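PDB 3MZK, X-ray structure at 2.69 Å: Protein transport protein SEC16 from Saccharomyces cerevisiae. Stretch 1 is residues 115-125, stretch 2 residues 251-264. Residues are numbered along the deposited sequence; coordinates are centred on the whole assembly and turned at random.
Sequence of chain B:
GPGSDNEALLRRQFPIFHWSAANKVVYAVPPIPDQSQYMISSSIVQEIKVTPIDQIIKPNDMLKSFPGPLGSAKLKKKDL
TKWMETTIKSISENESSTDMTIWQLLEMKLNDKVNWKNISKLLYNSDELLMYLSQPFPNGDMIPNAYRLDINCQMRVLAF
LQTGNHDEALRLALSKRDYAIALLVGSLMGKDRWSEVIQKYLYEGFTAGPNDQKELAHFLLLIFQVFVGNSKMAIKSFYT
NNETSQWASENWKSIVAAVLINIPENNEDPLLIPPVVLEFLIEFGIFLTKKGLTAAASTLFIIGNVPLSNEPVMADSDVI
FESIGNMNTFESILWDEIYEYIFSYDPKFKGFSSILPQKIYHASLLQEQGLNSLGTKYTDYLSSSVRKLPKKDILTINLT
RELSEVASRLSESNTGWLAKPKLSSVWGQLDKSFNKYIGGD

Stretch 1 (115-125) NWKNISKLLYN
Stretch 2 251-264: NWKSIVAAVLINIP

Two nearly antiparallel helices, far apart in one chain, pack closely through interlocking leucines, one serine hydrogen bond and an aromatic side chain at each end. Helix 116-123 (phi/psi near -60/-43) meets helix 252-261 at 163° between N-to-C directions, with axes approaching to 8.3 Å. In register, W116 faces L260, S120 faces A257 and L123 faces K253, their CA atoms 5.6, 4.3 and 5.4 Å apart.

The tightest point joins two small residues: A257 has only a methyl, and S120 (chi1 t) donates from OG to A257 O at 2.7 Å. That carbonyl also accepts the helical bond from I261 N, 3.1 Å from A257 O, so the serine satisfies its hydroxyl without interrupting the helix.

Leucines fill the space around this point. L123 (m, t) sits among K253, V256, A257 and L260, its CD1 3.5 Å from V256 CG1. Reciprocally, L260 (m, t) sits among W116, I119, S120 and L123, with its CD1 3.6 Å from I119 CG2.

Flat rings cover aliphatic carbons at the ends. I263, extended beyond its helix (phi/psi -74/127), places CD1 over one face of W116 (chi1 m, chi2 118°), 3.9 Å from CD2. Y124, leaving helical conformation at -149/119 (chi1 t, chi2 77°), lays its ring face over S254, CD1 to CB 3.6 Å.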

# COMPACT_ATOMS: atom_id res chain seq x y z
N ASN B 115 -24.81 0.41 8.27
CA ASN B 115 -23.90 -0.67 7.90
C ASN B 115 -24.15 -1.03 6.44
O ASN B 115 -25.27 -0.89 5.96
CB ASN B 115 -24.13 -1.90 8.79
N TRP B 116 -23.12 -1.48 5.74
CA TRP B 116 -23.27 -1.90 4.35
C TRP B 116 -24.39 -2.94 4.21
O TRP B 116 -25.05 -3.01 3.18
CB TRP B 116 -21.97 -2.48 3.80
CG TRP B 116 -20.82 -1.53 3.85
CD1 TRP B 116 -19.66 -1.70 4.54
CD2 TRP B 116 -20.72 -0.27 3.19
NE1 TRP B 116 -18.84 -0.62 4.35
CE2 TRP B 116 -19.46 0.28 3.52
CE3 TRP B 116 -21.56 0.46 2.35
CZ2 TRP B 116 -19.03 1.51 3.04
CZ3 TRP B 116 -21.13 1.69 1.87
CH2 TRP B 116 -19.88 2.20 2.22
N LYS B 117 -24.59 -3.74 5.25
CA LYS B 117 -25.69 -4.69 5.27
C LYS B 117 -27.01 -3.92 5.21
O LYS B 117 -27.87 -4.20 4.37
CB LYS B 117 -25.64 -5.56 6.52
N ASN B 118 -27.14 -2.95 6.10
CA ASN B 118 -28.36 -2.15 6.17
C ASN B 118 -28.65 -1.41 4.88
O ASN B 118 -29.78 -1.41 4.39
CB ASN B 118 -28.29 -1.17 7.34
CG ASN B 118 -27.80 -1.83 8.61
OD1 ASN B 118 -26.90 -1.32 9.28
ND2 ASN B 118 -28.40 -2.97 8.95
N ILE B 119 -27.62 -0.77 4.32
CA ILE B 119 -27.77 -0.05 3.07
C ILE B 119 -28.14 -1.01 1.94
O ILE B 119 -28.99 -0.71 1.10
CB ILE B 119 -26.49 0.71 2.68
CG1 ILE B 119 -26.19 1.81 3.69
CG2 ILE B 119 -26.63 1.30 1.29
CD1 ILE B 119 -24.87 2.50 3.45
N SER B 120 -27.50 -2.18 1.94
CA SER B 120 -27.79 -3.20 0.94
C SER B 120 -29.26 -3.61 0.98
O SER B 120 -29.92 -3.67 -0.05
CB SER B 120 -26.89 -4.42 1.14
OG SER B 120 -27.22 -5.46 0.23
N LYS B 121 -29.76 -3.89 2.18
CA LYS B 121 -31.14 -4.35 2.35
C LYS B 121 -32.14 -3.27 2.00
O LYS B 121 -33.27 -3.56 1.60
CB LYS B 121 -31.37 -4.83 3.79
N LEU B 122 -31.73 -2.02 2.15
CA LEU B 122 -32.59 -0.89 1.79
C LEU B 122 -32.80 -0.84 0.28
O LEU B 122 -33.93 -0.70 -0.17
CB LEU B 122 -31.98 0.42 2.29
CG LEU B 122 -32.70 1.70 1.88
CD1 LEU B 122 -34.14 1.69 2.36
CD2 LEU B 122 -31.96 2.91 2.42
N LEU B 123 -31.72 -0.97 -0.48
CA LEU B 123 -31.81 -1.01 -1.94
C LEU B 123 -32.66 -2.18 -2.41
O LEU B 123 -33.49 -2.04 -3.30
CB LEU B 123 -30.43 -1.12 -2.57
CG LEU B 123 -29.50 0.09 -2.44
CD1 LEU B 123 -28.15 -0.20 -3.05
CD2 LEU B 123 -30.12 1.30 -3.11
N TYR B 124 -32.44 -3.34 -1.81
CA TYR B 124 -33.04 -4.57 -2.31
C TYR B 124 -33.31 -5.55 -1.18
O TYR B 124 -32.38 -5.98 -0.50
CB TYR B 124 -32.12 -5.21 -3.35
CG TYR B 124 -32.69 -6.42 -4.05
CD1 TYR B 124 -33.63 -6.29 -5.06
CD2 TYR B 124 -32.25 -7.69 -3.71
CE1 TYR B 124 -34.14 -7.40 -5.71
CE2 TYR B 124 -32.75 -8.81 -4.36
CZ TYR B 124 -33.69 -8.66 -5.35
OH TYR B 124 -34.18 -9.78 -5.99
N ASN B 125 -34.57 -5.90 -0.98
CA ASN B 125 -34.94 -6.89 0.02
C ASN B 125 -34.50 -8.27 -0.41
O ASN B 125 -35.03 -8.82 -1.37
CB ASN B 125 -36.44 -6.89 0.26
CG ASN B 125 -36.86 -7.97 1.24
OD1 ASN B 125 -36.13 -8.28 2.18
ND2 ASN B 125 -38.03 -8.56 1.02
N ASN B 251 -32.05 -3.01 -13.37
CA ASN B 251 -31.80 -3.75 -12.13
C ASN B 251 -30.71 -3.15 -11.25
O ASN B 251 -30.11 -3.86 -10.44
CB ASN B 251 -31.45 -5.21 -12.43
CG ASN B 251 -32.59 -5.95 -13.09
OD1 ASN B 251 -33.42 -6.56 -12.41
ND2 ASN B 251 -32.65 -5.89 -14.41
N TRP B 252 -30.46 -1.85 -11.39
CA TRP B 252 -29.36 -1.21 -10.68
C TRP B 252 -29.46 -1.38 -9.17
O TRP B 252 -28.44 -1.48 -8.48
CB TRP B 252 -29.27 0.28 -11.02
CG TRP B 252 -30.38 1.11 -10.44
CD1 TRP B 252 -31.59 1.38 -11.02
CD2 TRP B 252 -30.38 1.80 -9.19
NE1 TRP B 252 -32.34 2.18 -10.19
CE2 TRP B 252 -31.62 2.46 -9.06
CE3 TRP B 252 -29.44 1.93 -8.16
CZ2 TRP B 252 -31.95 3.23 -7.95
CZ3 TRP B 252 -29.78 2.69 -7.05
CH2 TRP B 252 -31.02 3.33 -6.96
N LYS B 253 -30.68 -1.43 -8.65
CA LYS B 253 -30.87 -1.54 -7.22
C LYS B 253 -30.29 -2.83 -6.63
O LYS B 253 -29.57 -2.80 -5.63
CB LYS B 253 -32.35 -1.41 -6.87
CG LYS B 253 -32.79 0.01 -6.64
CD LYS B 253 -34.24 0.06 -6.21
CE LYS B 253 -34.73 1.48 -6.02
NZ LYS B 253 -36.17 1.49 -5.70
N SER B 254 -30.60 -3.97 -7.25
CA SER B 254 -30.12 -5.26 -6.77
C SER B 254 -28.63 -5.45 -7.06
O SER B 254 -27.94 -6.16 -6.34
CB SER B 254 -30.93 -6.40 -7.39
OG SER B 254 -30.93 -6.32 -8.81
N ILE B 255 -28.15 -4.80 -8.12
CA ILE B 255 -26.74 -4.87 -8.48
C ILE B 255 -25.87 -4.22 -7.41
O ILE B 255 -24.97 -4.84 -6.86
CB ILE B 255 -26.48 -4.19 -9.83
CG1 ILE B 255 -27.23 -4.91 -10.95
CG2 ILE B 255 -24.99 -4.15 -10.12
CD1 ILE B 255 -27.00 -4.31 -12.32
N VAL B 256 -26.14 -2.96 -7.12
CA VAL B 256 -25.41 -2.25 -6.09
C VAL B 256 -25.54 -2.98 -4.75
O VAL B 256 -24.57 -3.10 -4.01
CB VAL B 256 -25.90 -0.79 -5.96
CG1 VAL B 256 -25.17 -0.07 -4.83
CG2 VAL B 256 -25.68 -0.06 -7.27
N ALA B 257 -26.74 -3.47 -4.46
CA ALA B 257 -26.99 -4.18 -3.21
C ALA B 257 -26.12 -5.43 -3.08
O ALA B 257 -25.63 -5.74 -1.99
CB ALA B 257 -28.47 -4.55 -3.09
N ALA B 258 -25.91 -6.12 -4.19
CA ALA B 258 -25.06 -7.30 -4.21
C ALA B 258 -23.62 -6.93 -3.87
O ALA B 258 -22.97 -7.61 -3.08
CB ALA B 258 -25.12 -7.99 -5.57
N VAL B 259 -23.14 -5.85 -4.47
CA VAL B 259 -21.77 -5.39 -4.22
C VAL B 259 -21.57 -5.01 -2.76
O VAL B 259 -20.62 -5.46 -2.12
CB VAL B 259 -21.40 -4.21 -5.13
CG1 VAL B 259 -20.09 -3.59 -4.67
CG2 VAL B 259 -21.31 -4.66 -6.57
N LEU B 260 -22.47 -4.20 -2.23
CA LEU B 260 -22.33 -3.71 -0.86
C LEU B 260 -22.33 -4.84 0.17
O LEU B 260 -21.55 -4.83 1.12
CB LEU B 260 -23.42 -2.68 -0.53
CG LEU B 260 -23.41 -1.41 -1.38
CD1 LEU B 260 -24.52 -0.46 -0.96
CD2 LEU B 260 -22.05 -0.72 -1.32
N ILE B 261 -23.21 -5.81 -0.03
CA ILE B 261 -23.38 -6.89 0.95
C ILE B 261 -22.20 -7.85 0.93
O ILE B 261 -22.05 -8.67 1.83
CB ILE B 261 -24.69 -7.67 0.71
CG1 ILE B 261 -25.19 -8.29 2.02
CG2 ILE B 261 -24.51 -8.71 -0.37
CD1 ILE B 261 -26.58 -8.90 1.91
N ASN B 262 -21.36 -7.74 -0.09
CA ASN B 262 -20.18 -8.59 -0.20
C ASN B 262 -18.90 -7.88 0.22
O ASN B 262 -17.80 -8.39 0.02
CB ASN B 262 -20.03 -9.11 -1.63
CG ASN B 262 -20.99 -10.22 -1.94
OD1 ASN B 262 -21.14 -11.16 -1.15
ND2 ASN B 262 -21.65 -10.14 -3.08
N ILE B 263 -19.04 -6.70 0.80
CA ILE B 263 -17.89 -5.96 1.31
C ILE B 263 -17.41 -6.62 2.60
O ILE B 263 -18.20 -6.85 3.52
CB ILE B 263 -18.22 -4.48 1.57
CG1 ILE B 263 -18.54 -3.77 0.26
CG2 ILE B 263 -17.06 -3.78 2.26
CD1 ILE B 263 -18.78 -2.29 0.42
N PRO B 264 -16.12 -6.96 2.67
CA PRO B 264 -15.57 -7.62 3.86
C PRO B 264 -15.77 -6.77 5.11
O PRO B 264 -15.34 -5.61 5.14
CB PRO B 264 -14.09 -7.74 3.53
CG PRO B 264 -14.03 -7.75 2.04
CD PRO B 264 -15.11 -6.80 1.62